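Local coordinates for protein monovalent Na+/H+ antiporter subunit D (Dietzia sp. DQ12-45-1b, PDB 7D3U) that forms part of the membrane-embedded Mrp complex, a bacterial sodium/proton antiporter, and is related to the antiporter-like subunits of respiratory complex I, at residues A256-Y261 against Y310-V315. Sequence-based numbering, arbitrary orientation.
Sequences AIYRIY and YILLGV. With LMT (dodecyl-beta-D-maltoside), chain R.
Two transmembrane helices of the Mrp antiporter/complex I family fold, 249-263 and 296-316, run nearly parallel here, their local axes 8° apart and 10.1 Å from each other. Y258 bridges them as a knob, its ring set among I311, L312, G314 and V315. The ring reaches across to helix 296-316, and the V315 side chain runs antiparallel to it; V315 CB lies over one face of the Y258 ring, 4.1 Å from its centroid, in a CH-pi contact. I257 meets L312 nearly perpendicularly, I257 CG2 touching L312 CD2 at 3.7 Å. One turn beyond I257, V315 CG2 packs against Y261 CD2 at 3.8 Å, while C11 of the detergent dodecyl maltoside lies over one face of the Y261 ring. L323 of helix 320-350 and L562 also touch Y258. A phenylalanine here lacks the hydroxyl, and its loss would probably loosen the link between the two segments. That link is the hydrogen bond from Y258 OH to I311 O, 2.8 Å long, in which the hydroxyl stands above the carbonyl plane and the same oxygen also accepts the backbone hydrogen bond from G314 N.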
loop_
_atom_site.group_PDB
_atom_site.type_symbol
_atom_site.label_atom_id
_atom_site.label_comp_id
_atom_site.label_asym_id
_atom_site.label_seq_id
_atom_site.Cartn_x
_atom_site.Cartn_y
_atom_site.Cartn_z
ATOM N N ALA A 256 9.098 6.343 -7.653
ATOM C CA ALA A 256 10.493 6.081 -7.331
ATOM C C ALA A 256 11.084 5.021 -8.244
ATOM O O ALA A 256 12.220 5.159 -8.704
ATOM C CB ALA A 256 10.623 5.654 -5.876
ATOM N N ILE A 257 10.336 3.948 -8.509
ATOM C CA ILE A 257 10.827 2.919 -9.421
ATOM C C ILE A 257 11.062 3.513 -10.801
ATOM O O ILE A 257 12.089 3.253 -11.442
ATOM C CB ILE A 257 9.848 1.733 -9.479
ATOM C CG1 ILE A 257 9.873 0.958 -8.164
ATOM C CG2 ILE A 257 10.200 0.813 -10.631
ATOM C CD1 ILE A 257 9.112 -0.343 -8.210
ATOM N N TYR A 258 10.121 4.336 -11.270
ATOM C CA TYR A 258 10.278 4.985 -12.567
ATOM C C TYR A 258 11.544 5.828 -12.607
ATOM O O TYR A 258 12.379 5.670 -13.504
ATOM C CB TYR A 258 9.057 5.848 -12.871
ATOM C CG TYR A 258 7.982 5.141 -13.656
ATOM C CD1 TYR A 258 7.257 4.104 -13.092
ATOM C CD2 TYR A 258 7.688 5.513 -14.957
ATOM C CE1 TYR A 258 6.275 3.457 -13.801
ATOM C CE2 TYR A 258 6.708 4.871 -15.673
ATOM C CZ TYR A 258 6.005 3.845 -15.091
ATOM O OH TYR A 258 5.023 3.198 -15.798
ATOM N N ARG A 259 11.706 6.725 -11.634
ATOM C CA ARG A 259 12.853 7.625 -11.638
ATOM C C ARG A 259 14.164 6.859 -11.530
ATOM O O ARG A 259 15.131 7.168 -12.236
ATOM C CB ARG A 259 12.731 8.634 -10.498
ATOM C CG ARG A 259 13.840 9.662 -10.466
ATOM C CD ARG A 259 13.631 10.710 -11.535
ATOM N NE ARG A 259 12.590 11.660 -11.163
ATOM C CZ ARG A 259 12.044 12.534 -12.000
ATOM N NH1 ARG A 259 12.439 12.579 -13.263
ATOM N NH2 ARG A 259 11.103 13.364 -11.575
ATOM N N ILE A 260 14.217 5.850 -10.660
ATOM C CA ILE A 260 15.456 5.110 -10.454
ATOM C C ILE A 260 15.829 4.331 -11.705
ATOM O O ILE A 260 16.962 4.417 -12.191
ATOM C CB ILE A 260 15.335 4.187 -9.229
ATOM C CG1 ILE A 260 15.278 5.015 -7.949
ATOM C CG2 ILE A 260 16.509 3.240 -9.169
ATOM C CD1 ILE A 260 16.359 6.049 -7.864
ATOM N N TYR A 261 14.888 3.558 -12.252
ATOM C CA TYR A 261 15.219 2.768 -13.429
ATOM C C TYR A 261 15.440 3.630 -14.661
ATOM O O TYR A 261 16.124 3.191 -15.590
ATOM C CB TYR A 261 14.132 1.735 -13.711
ATOM C CG TYR A 261 14.577 0.689 -14.701
ATOM C CD1 TYR A 261 15.351 -0.386 -14.298
ATOM C CD2 TYR A 261 14.244 0.790 -16.042
ATOM C CE1 TYR A 261 15.771 -1.338 -15.199
ATOM C CE2 TYR A 261 14.661 -0.157 -16.950
ATOM C CZ TYR A 261 15.423 -1.219 -16.523
ATOM O OH TYR A 261 15.839 -2.166 -17.426
ATOM N N TYR A 310 -0.190 -3.139 -13.558
ATOM C CA TYR A 310 -0.450 -2.479 -14.836
ATOM C C TYR A 310 0.486 -1.296 -15.049
ATOM O O TYR A 310 1.089 -1.151 -16.116
ATOM C CB TYR A 310 -1.902 -2.005 -14.895
ATOM C CG TYR A 310 -2.835 -2.892 -15.678
ATOM C CD1 TYR A 310 -2.989 -2.730 -17.044
ATOM C CD2 TYR A 310 -3.582 -3.871 -15.046
ATOM C CE1 TYR A 310 -3.846 -3.529 -17.760
ATOM C CE2 TYR A 310 -4.443 -4.673 -15.754
ATOM C CZ TYR A 310 -4.572 -4.499 -17.110
ATOM O OH TYR A 310 -5.431 -5.303 -17.818
ATOM N N ILE A 311 0.602 -0.430 -14.041
ATOM C CA ILE A 311 1.391 0.791 -14.183
ATOM C C ILE A 311 2.862 0.457 -14.377
ATOM O O ILE A 311 3.505 0.929 -15.321
ATOM C CB ILE A 311 1.187 1.706 -12.965
ATOM C CG1 ILE A 311 -0.282 2.087 -12.822
ATOM C CG2 ILE A 311 2.037 2.944 -13.098
ATOM C CD1 ILE A 311 -0.606 2.691 -11.491
ATOM N N LEU A 312 3.419 -0.353 -13.476
ATOM C CA LEU A 312 4.835 -0.687 -13.545
ATOM C C LEU A 312 5.199 -1.392 -14.840
ATOM O O LEU A 312 6.373 -1.391 -15.223
ATOM C CB LEU A 312 5.230 -1.553 -12.353
ATOM C CG LEU A 312 5.529 -0.768 -11.081
ATOM C CD1 LEU A 312 5.872 -1.702 -9.935
ATOM C CD2 LEU A 312 6.645 0.229 -11.323
ATOM N N LEU A 313 4.224 -1.993 -15.524
ATOM C CA LEU A 313 4.496 -2.543 -16.846
ATOM C C LEU A 313 4.955 -1.458 -17.809
ATOM O O LEU A 313 5.675 -1.744 -18.770
ATOM C CB LEU A 313 3.253 -3.246 -17.386
ATOM C CG LEU A 313 3.446 -4.109 -18.628
ATOM C CD1 LEU A 313 4.448 -5.208 -18.345
ATOM C CD2 LEU A 313 2.121 -4.690 -19.075
ATOM N N GLY A 314 4.556 -0.209 -17.562
ATOM C CA GLY A 314 4.998 0.881 -18.412
ATOM C C GLY A 314 6.494 1.111 -18.363
ATOM O O GLY A 314 7.078 1.618 -19.324
ATOM N N VAL A 315 7.137 0.752 -17.250
ATOM C CA VAL A 315 8.589 0.866 -17.166
ATOM C C VAL A 315 9.289 -0.398 -17.652
ATOM O O VAL A 315 10.483 -0.346 -17.976
ATOM C CB VAL A 315 9.044 1.208 -15.736
ATOM C CG1 VAL A 315 8.674 0.105 -14.768
ATOM C CG2 VAL A 315 10.539 1.461 -15.704
HETATM C C1B LMT R . 27.051 -11.605 -17.148
HETATM C C2B LMT R . 27.401 -12.962 -16.508
HETATM C C3B LMT R . 28.505 -13.677 -17.307
HETATM C C4B LMT R . 28.569 -13.134 -18.752
HETATM C C5B LMT R . 28.881 -11.627 -18.663
HETATM C C6B LMT R . 28.595 -10.955 -20.002
HETATM O O1B LMT R . 26.393 -10.810 -16.217
HETATM O O2B LMT R . 27.821 -12.702 -15.229
HETATM O O3B LMT R . 28.356 -15.038 -17.267
HETATM O "O4'" LMT R . 29.554 -13.769 -19.470
HETATM O O5B LMT R . 28.199 -10.961 -17.616
HETATM O O6B LMT R . 28.975 -9.639 -19.958
HETATM C "C1'" LMT R . 24.519 -9.340 -13.818
HETATM C "C2'" LMT R . 24.949 -10.812 -13.736
HETATM C "C3'" LMT R . 24.476 -11.544 -15.007
HETATM C "C4'" LMT R . 24.984 -10.803 -16.251
HETATM C "C5'" LMT R . 24.514 -9.338 -16.099
HETATM C "C6'" LMT R . 23.804 -8.781 -17.304
HETATM O "O1'" LMT R . 23.776 -8.998 -12.723
HETATM O "O2'" LMT R . 26.316 -10.852 -13.707
HETATM O "O3'" LMT R . 23.121 -11.609 -15.031
HETATM O "O5'" LMT R . 23.706 -9.183 -14.965
HETATM O "O6'" LMT R . 23.496 -9.855 -18.096
HETATM C C1 LMT R . 22.395 -8.863 -12.940
HETATM C C2 LMT R . 21.993 -7.705 -12.080
HETATM C C3 LMT R . 20.605 -7.735 -11.539
HETATM C C4 LMT R . 19.977 -6.404 -11.843
HETATM C C5 LMT R . 18.513 -6.463 -11.589
HETATM C C6 LMT R . 17.778 -5.364 -12.273
HETATM C C7 LMT R . 16.314 -5.497 -11.996
HETATM C C8 LMT R . 15.582 -4.415 -12.702
HETATM C C9 LMT R . 14.106 -4.463 -12.504
HETATM C C10 LMT R . 13.518 -3.270 -13.200
HETATM C C11 LMT R . 12.733 -3.672 -14.405
HETATM C C12 LMT R . 11.391 -3.024 -14.423
#